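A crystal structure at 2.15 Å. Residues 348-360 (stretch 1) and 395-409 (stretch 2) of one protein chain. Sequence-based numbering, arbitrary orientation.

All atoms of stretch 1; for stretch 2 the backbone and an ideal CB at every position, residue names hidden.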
# COMPACT_ATOMS: atom_id res chain seq x y z
N TRP A 348 3.35 -22.52 -13.80
CA TRP A 348 3.10 -22.27 -15.22
C TRP A 348 4.22 -21.41 -15.81
O TRP A 348 4.87 -20.65 -15.10
CB TRP A 348 1.76 -21.58 -15.42
CG TRP A 348 0.57 -22.49 -15.18
CD1 TRP A 348 0.57 -23.73 -14.56
CD2 TRP A 348 -0.79 -22.20 -15.50
NE1 TRP A 348 -0.72 -24.23 -14.51
CE2 TRP A 348 -1.57 -23.31 -15.07
CE3 TRP A 348 -1.43 -21.11 -16.11
CZ2 TRP A 348 -2.96 -23.36 -15.26
CZ3 TRP A 348 -2.82 -21.16 -16.28
CH2 TRP A 348 -3.56 -22.28 -15.85
N PRO A 349 4.44 -21.50 -17.13
CA PRO A 349 5.61 -20.82 -17.72
C PRO A 349 5.68 -19.32 -17.48
O PRO A 349 6.78 -18.80 -17.25
CB PRO A 349 5.50 -21.15 -19.23
CG PRO A 349 4.08 -21.66 -19.41
CD PRO A 349 3.68 -22.29 -18.12
N GLY A 350 4.56 -18.59 -17.55
CA GLY A 350 4.64 -17.15 -17.31
C GLY A 350 5.00 -16.81 -15.87
O GLY A 350 5.77 -15.87 -15.60
N GLN A 351 4.46 -17.59 -14.92
CA GLN A 351 4.82 -17.45 -13.51
C GLN A 351 6.31 -17.68 -13.27
O GLN A 351 6.94 -16.97 -12.48
CB GLN A 351 3.97 -18.45 -12.70
CG GLN A 351 4.05 -18.32 -11.16
CD GLN A 351 5.18 -19.14 -10.56
OE1 GLN A 351 5.63 -20.13 -11.16
NE2 GLN A 351 5.65 -18.75 -9.38
N GLN A 352 6.89 -18.67 -13.94
CA GLN A 352 8.31 -18.94 -13.74
C GLN A 352 9.17 -17.87 -14.40
O GLN A 352 10.13 -17.38 -13.81
CB GLN A 352 8.64 -20.33 -14.30
CG GLN A 352 7.83 -21.44 -13.63
CD GLN A 352 8.57 -22.01 -12.46
OE1 GLN A 352 9.65 -22.58 -12.63
NE2 GLN A 352 8.02 -21.85 -11.24
N PHE A 353 8.80 -17.48 -15.62
CA PHE A 353 9.60 -16.53 -16.38
C PHE A 353 9.65 -15.16 -15.71
O PHE A 353 10.69 -14.49 -15.76
CB PHE A 353 9.04 -16.40 -17.81
CG PHE A 353 9.89 -15.53 -18.69
CD1 PHE A 353 11.27 -15.74 -18.77
CD2 PHE A 353 9.31 -14.51 -19.44
CE1 PHE A 353 12.07 -14.95 -19.58
CE2 PHE A 353 10.10 -13.72 -20.27
CZ PHE A 353 11.49 -13.93 -20.34
N ALA A 354 8.55 -14.72 -15.08
CA ALA A 354 8.59 -13.40 -14.43
C ALA A 354 9.66 -13.34 -13.34
O ALA A 354 10.32 -12.30 -13.15
CB ALA A 354 7.21 -13.05 -13.85
N LEU A 355 9.86 -14.44 -12.60
CA LEU A 355 10.90 -14.50 -11.57
C LEU A 355 12.29 -14.68 -12.19
O LEU A 355 13.28 -14.02 -11.79
CB LEU A 355 10.57 -15.65 -10.61
CG LEU A 355 9.21 -15.59 -9.88
CD1 LEU A 355 8.95 -16.85 -9.08
CD2 LEU A 355 9.11 -14.37 -8.95
N LEU A 356 12.36 -15.55 -13.20
CA LEU A 356 13.64 -15.84 -13.85
C LEU A 356 14.22 -14.59 -14.50
O LEU A 356 15.43 -14.38 -14.47
CB LEU A 356 13.46 -16.95 -14.89
CG LEU A 356 14.64 -17.21 -15.83
CD1 LEU A 356 15.90 -17.60 -15.04
CD2 LEU A 356 14.34 -18.30 -16.90
N PHE A 357 13.37 -13.78 -15.15
CA PHE A 357 13.84 -12.62 -15.91
C PHE A 357 14.63 -11.67 -15.02
O PHE A 357 15.71 -11.21 -15.39
CB PHE A 357 12.62 -11.94 -16.54
CG PHE A 357 12.93 -10.83 -17.52
CD1 PHE A 357 13.43 -11.10 -18.78
CD2 PHE A 357 12.64 -9.52 -17.19
CE1 PHE A 357 13.69 -10.08 -19.68
CE2 PHE A 357 12.87 -8.49 -18.09
CZ PHE A 357 13.40 -8.77 -19.33
N VAL A 358 14.12 -11.43 -13.81
CA VAL A 358 14.84 -10.60 -12.85
C VAL A 358 16.18 -11.22 -12.48
O VAL A 358 17.22 -10.54 -12.50
CB VAL A 358 13.99 -10.36 -11.59
CG1 VAL A 358 14.79 -9.57 -10.56
CG2 VAL A 358 12.71 -9.62 -11.95
N ASP A 359 16.18 -12.51 -12.11
CA ASP A 359 17.46 -13.10 -11.67
C ASP A 359 18.48 -13.14 -12.81
O ASP A 359 19.68 -12.85 -12.62
CB ASP A 359 17.23 -14.50 -11.11
CG ASP A 359 16.61 -14.47 -9.73
OD1 ASP A 359 16.77 -13.45 -9.06
OD2 ASP A 359 15.96 -15.46 -9.32
N TRP A 360 18.01 -13.46 -14.01
CA TRP A 360 18.87 -13.54 -15.19
C TRP A 360 19.50 -12.18 -15.48
O TRP A 360 20.72 -12.06 -15.55
CB TRP A 360 18.04 -14.05 -16.37
CG TRP A 360 18.75 -14.01 -17.69
CD1 TRP A 360 19.93 -14.63 -18.01
CD2 TRP A 360 18.33 -13.32 -18.87
NE1 TRP A 360 20.26 -14.36 -19.32
CE2 TRP A 360 19.29 -13.56 -19.87
CE3 TRP A 360 17.22 -12.52 -19.18
CZ2 TRP A 360 19.19 -13.03 -21.16
CZ3 TRP A 360 17.12 -11.99 -20.46
CH2 TRP A 360 18.10 -12.25 -21.43
N UNK A 395 9.25 -8.46 -30.11
CA UNK A 395 10.04 -9.54 -30.71
C UNK A 395 11.27 -9.92 -29.89
O UNK A 395 11.67 -11.09 -29.89
CB UNK A 395 10.48 -9.13 -32.12
N UNK A 396 11.87 -8.96 -29.17
CA UNK A 396 13.08 -9.26 -28.41
C UNK A 396 12.83 -10.30 -27.32
O UNK A 396 13.73 -11.09 -26.99
CB UNK A 396 13.64 -7.98 -27.79
N UNK A 397 11.62 -10.35 -26.76
CA UNK A 397 11.34 -11.31 -25.69
C UNK A 397 11.43 -12.76 -26.15
O UNK A 397 11.68 -13.62 -25.31
CB UNK A 397 9.95 -11.05 -25.11
N UNK A 398 11.31 -13.06 -27.44
CA UNK A 398 11.44 -14.47 -27.84
C UNK A 398 12.87 -14.97 -27.61
O UNK A 398 13.09 -16.03 -27.00
CB UNK A 398 11.05 -14.65 -29.31
N UNK A 399 13.85 -14.20 -28.06
CA UNK A 399 15.24 -14.58 -27.88
C UNK A 399 15.66 -14.42 -26.42
O UNK A 399 16.44 -15.23 -25.90
CB UNK A 399 16.14 -13.74 -28.79
N UNK A 400 15.13 -13.40 -25.73
CA UNK A 400 15.42 -13.27 -24.31
C UNK A 400 14.89 -14.46 -23.53
O UNK A 400 15.54 -14.94 -22.60
CB UNK A 400 14.82 -11.97 -23.76
N UNK A 401 13.70 -14.96 -23.90
CA UNK A 401 13.15 -16.15 -23.26
C UNK A 401 14.10 -17.33 -23.43
O UNK A 401 14.44 -18.02 -22.45
CB UNK A 401 11.77 -16.49 -23.84
N UNK A 402 14.56 -17.55 -24.66
CA UNK A 402 15.45 -18.68 -24.89
C UNK A 402 16.76 -18.54 -24.11
O UNK A 402 17.27 -19.51 -23.53
CB UNK A 402 15.74 -18.82 -26.39
N UNK A 403 17.29 -17.31 -24.04
CA UNK A 403 18.59 -17.12 -23.39
C UNK A 403 18.46 -17.23 -21.88
O UNK A 403 19.32 -17.84 -21.23
CB UNK A 403 19.19 -15.76 -23.77
N UNK A 404 17.43 -16.62 -21.31
CA UNK A 404 17.19 -16.74 -19.88
C UNK A 404 17.07 -18.20 -19.48
O UNK A 404 17.65 -18.62 -18.47
CB UNK A 404 15.93 -15.97 -19.48
N UNK A 405 16.34 -19.00 -20.26
CA UNK A 405 16.20 -20.40 -19.86
C UNK A 405 17.48 -21.18 -20.10
O UNK A 405 17.77 -22.14 -19.36
CB UNK A 405 15.04 -21.06 -20.62
N UNK A 406 18.29 -20.79 -21.09
CA UNK A 406 19.62 -21.40 -21.23
C UNK A 406 20.46 -21.14 -19.99
O UNK A 406 21.13 -22.05 -19.46
CB UNK A 406 20.34 -20.86 -22.47
N UNK A 407 20.45 -19.90 -19.51
CA UNK A 407 21.17 -19.55 -18.29
C UNK A 407 20.62 -20.32 -17.10
O UNK A 407 21.39 -20.77 -16.24
CB UNK A 407 21.09 -18.04 -18.03
N UNK A 408 19.30 -20.47 -17.02
CA UNK A 408 18.69 -21.20 -15.91
C UNK A 408 19.12 -22.66 -15.92
O UNK A 408 19.43 -23.23 -14.87
CB UNK A 408 17.16 -21.10 -15.98
N UNK A 409 19.13 -23.28 -17.10
CA UNK A 409 19.59 -24.66 -17.20
C UNK A 409 21.06 -24.77 -16.80
O UNK A 409 21.43 -25.70 -16.08
CB UNK A 409 19.39 -25.19 -18.62

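The helices cross at 76°, and Phe353, Leu356, Phe357 and Trp360 offer most of the apolar surface that stretch 2 meets.

At position 395 the ideal CB meets nothing of stretch 1, and almost any residue would do; phi of -58° permits proline, and Pro395 is found. Position 396 is also distant, its CA-to-CB bond sideways; only a long side chain could reach the Phe357 and Trp360 rings. Trp396 does, its CZ3 3.9 Å from Phe357 CE1. At 397 a long apolar side chain could reach the Phe357 ring, though shorter or polar ones would do no harm: Phe397 brings CE1 to 3.9 Å from Phe357 CZ.

Positions 398, 399 and 402 have open space before their CB atoms and suit polar residues. They hold Arg398, Asp399 and Arg402.

At 400 the ideal CB lies 4.0 Å from Trp360 CZ3, so a small apolar residue suits; Ala400 fills the place with its methyl alone. At 401 the CB lies 4.3 Å from Phe353 CZ and points sideways, which favours a large side chain, aromatic or aliphatic. Tyr401 turns its edge to the face of Phe353, and its OH donates to a water that in turn donates to Pro349 O.

Position 403 has its CB 3.8 Å from Trp360 CZ2; a long aliphatic stem, with or without a charge, would pack there. Arg403 lays its guanidinium over that atom, while NH1 forms a salt bridge with Asp399 OD2 at 3.1 Å.

Position 404 is closely hemmed in by Trp360, Leu356 and Phe353, its CB 3.6 Å from Trp360 CD2. A small residue is expected, and Ala404 lets its CA sit over the Trp360 five-membered ring.

At 405 CA-to-CB points away, yet Leu356 CD2 is 4.7 Å from the CB, so a broad side chain could fold back. Trp405 does so, offering its ring face to Leu356 CD2, 3.4 Å from CE2.

Position 406 is free of contact and suits a polar residue, here Asp406. At 407 the CB points toward stretch 1, 3.6 Å from Trp360 CD1, inviting a large apolar group. Trp360 CA lies over the face of the six-membered ring of Trp407, whose CZ3 is 3.7 Å from Leu356 CD1.

Position 408 also points toward stretch 1, its CB 3.8 Å from Leu356 CD1, so a small apolar side chain suits it best; Ala408 helps line the hole holding Leu356. Position 409 is out of reach, so stretch 1 sets no preference; it is Asp409, hydrogen-bonded elsewhere in the structure.

Stretch 2 395-409: PWFRDAYRRAWDWAD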
# COMPACT_ATOMS: atom_id res chain seq x y z
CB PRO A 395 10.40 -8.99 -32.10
CG PRO A 395 9.34 -7.98 -32.39
CD PRO A 395 9.03 -7.35 -31.05
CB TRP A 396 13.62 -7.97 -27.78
CG TRP A 396 14.88 -8.16 -26.98
CD1 TRP A 396 16.17 -8.17 -27.45
CD2 TRP A 396 14.97 -8.36 -25.56
NE1 TRP A 396 17.05 -8.36 -26.41
CE2 TRP A 396 16.34 -8.48 -25.24
CE3 TRP A 396 14.03 -8.44 -24.53
CZ2 TRP A 396 16.79 -8.69 -23.93
CZ3 TRP A 396 14.48 -8.63 -23.23
CH2 TRP A 396 15.85 -8.76 -22.95
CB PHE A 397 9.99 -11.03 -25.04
CG PHE A 397 10.00 -9.84 -24.15
CD1 PHE A 397 10.60 -9.89 -22.90
CD2 PHE A 397 9.47 -8.63 -24.58
CE1 PHE A 397 10.65 -8.77 -22.07
CE2 PHE A 397 9.52 -7.50 -23.76
CZ PHE A 397 10.10 -7.58 -22.50
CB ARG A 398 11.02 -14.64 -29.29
CG ARG A 398 9.58 -14.19 -29.57
CD ARG A 398 9.04 -14.78 -30.88
NE ARG A 398 9.77 -14.32 -32.06
CZ ARG A 398 9.53 -13.19 -32.72
NH1 ARG A 398 8.56 -12.37 -32.32
NH2 ARG A 398 10.25 -12.87 -33.79
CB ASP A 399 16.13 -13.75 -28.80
CG ASP A 399 17.60 -14.07 -28.66
OD1 ASP A 399 18.02 -15.22 -28.93
OD2 ASP A 399 18.35 -13.13 -28.31
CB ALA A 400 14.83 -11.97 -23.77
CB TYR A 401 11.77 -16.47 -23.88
CG TYR A 401 10.97 -17.55 -23.18
CD1 TYR A 401 10.25 -17.27 -22.02
CD2 TYR A 401 10.91 -18.84 -23.69
CE1 TYR A 401 9.49 -18.24 -21.38
CE2 TYR A 401 10.17 -19.83 -23.04
CZ TYR A 401 9.46 -19.53 -21.89
OH TYR A 401 8.72 -20.50 -21.24
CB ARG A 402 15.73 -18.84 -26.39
CG ARG A 402 14.49 -19.31 -27.19
CD ARG A 402 14.82 -19.57 -28.66
NE ARG A 402 15.20 -18.34 -29.35
CZ ARG A 402 14.41 -17.65 -30.17
NH1 ARG A 402 13.18 -18.07 -30.45
NH2 ARG A 402 14.87 -16.53 -30.72
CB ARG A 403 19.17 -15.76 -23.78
CG ARG A 403 19.68 -15.67 -25.22
CD ARG A 403 19.52 -14.25 -25.74
NE ARG A 403 20.41 -13.31 -25.07
CZ ARG A 403 20.29 -11.99 -25.14
NH1 ARG A 403 19.30 -11.45 -25.84
NH2 ARG A 403 21.17 -11.21 -24.51
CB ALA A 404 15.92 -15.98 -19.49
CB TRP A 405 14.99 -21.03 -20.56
CG TRP A 405 13.74 -20.71 -19.78
CD1 TRP A 405 12.75 -19.82 -20.12
CD2 TRP A 405 13.38 -21.23 -18.49
NE1 TRP A 405 11.79 -19.77 -19.13
CE2 TRP A 405 12.15 -20.64 -18.12
CE3 TRP A 405 13.96 -22.18 -17.64
CZ2 TRP A 405 11.50 -20.95 -16.94
CZ3 TRP A 405 13.31 -22.47 -16.45
CH2 TRP A 405 12.10 -21.86 -16.11
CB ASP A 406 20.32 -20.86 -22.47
CG ASP A 406 20.05 -21.67 -23.70
OD1 ASP A 406 19.72 -22.87 -23.56
OD2 ASP A 406 20.19 -21.13 -24.82
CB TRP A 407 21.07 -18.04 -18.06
CG TRP A 407 21.69 -17.57 -16.78
CD1 TRP A 407 23.01 -17.26 -16.57
CD2 TRP A 407 21.02 -17.36 -15.54
NE1 TRP A 407 23.19 -16.87 -15.26
CE2 TRP A 407 21.98 -16.92 -14.61
CE3 TRP A 407 19.69 -17.50 -15.12
CZ2 TRP A 407 21.66 -16.63 -13.28
CZ3 TRP A 407 19.38 -17.20 -13.80
CH2 TRP A 407 20.36 -16.77 -12.90
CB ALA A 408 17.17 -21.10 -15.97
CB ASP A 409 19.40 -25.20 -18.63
CG ASP A 409 17.93 -25.37 -19.00
OD1 ASP A 409 17.08 -25.57 -18.11
OD2 ASP A 409 17.62 -25.31 -20.21
O HOH W 1 8.80 -20.01 -18.70
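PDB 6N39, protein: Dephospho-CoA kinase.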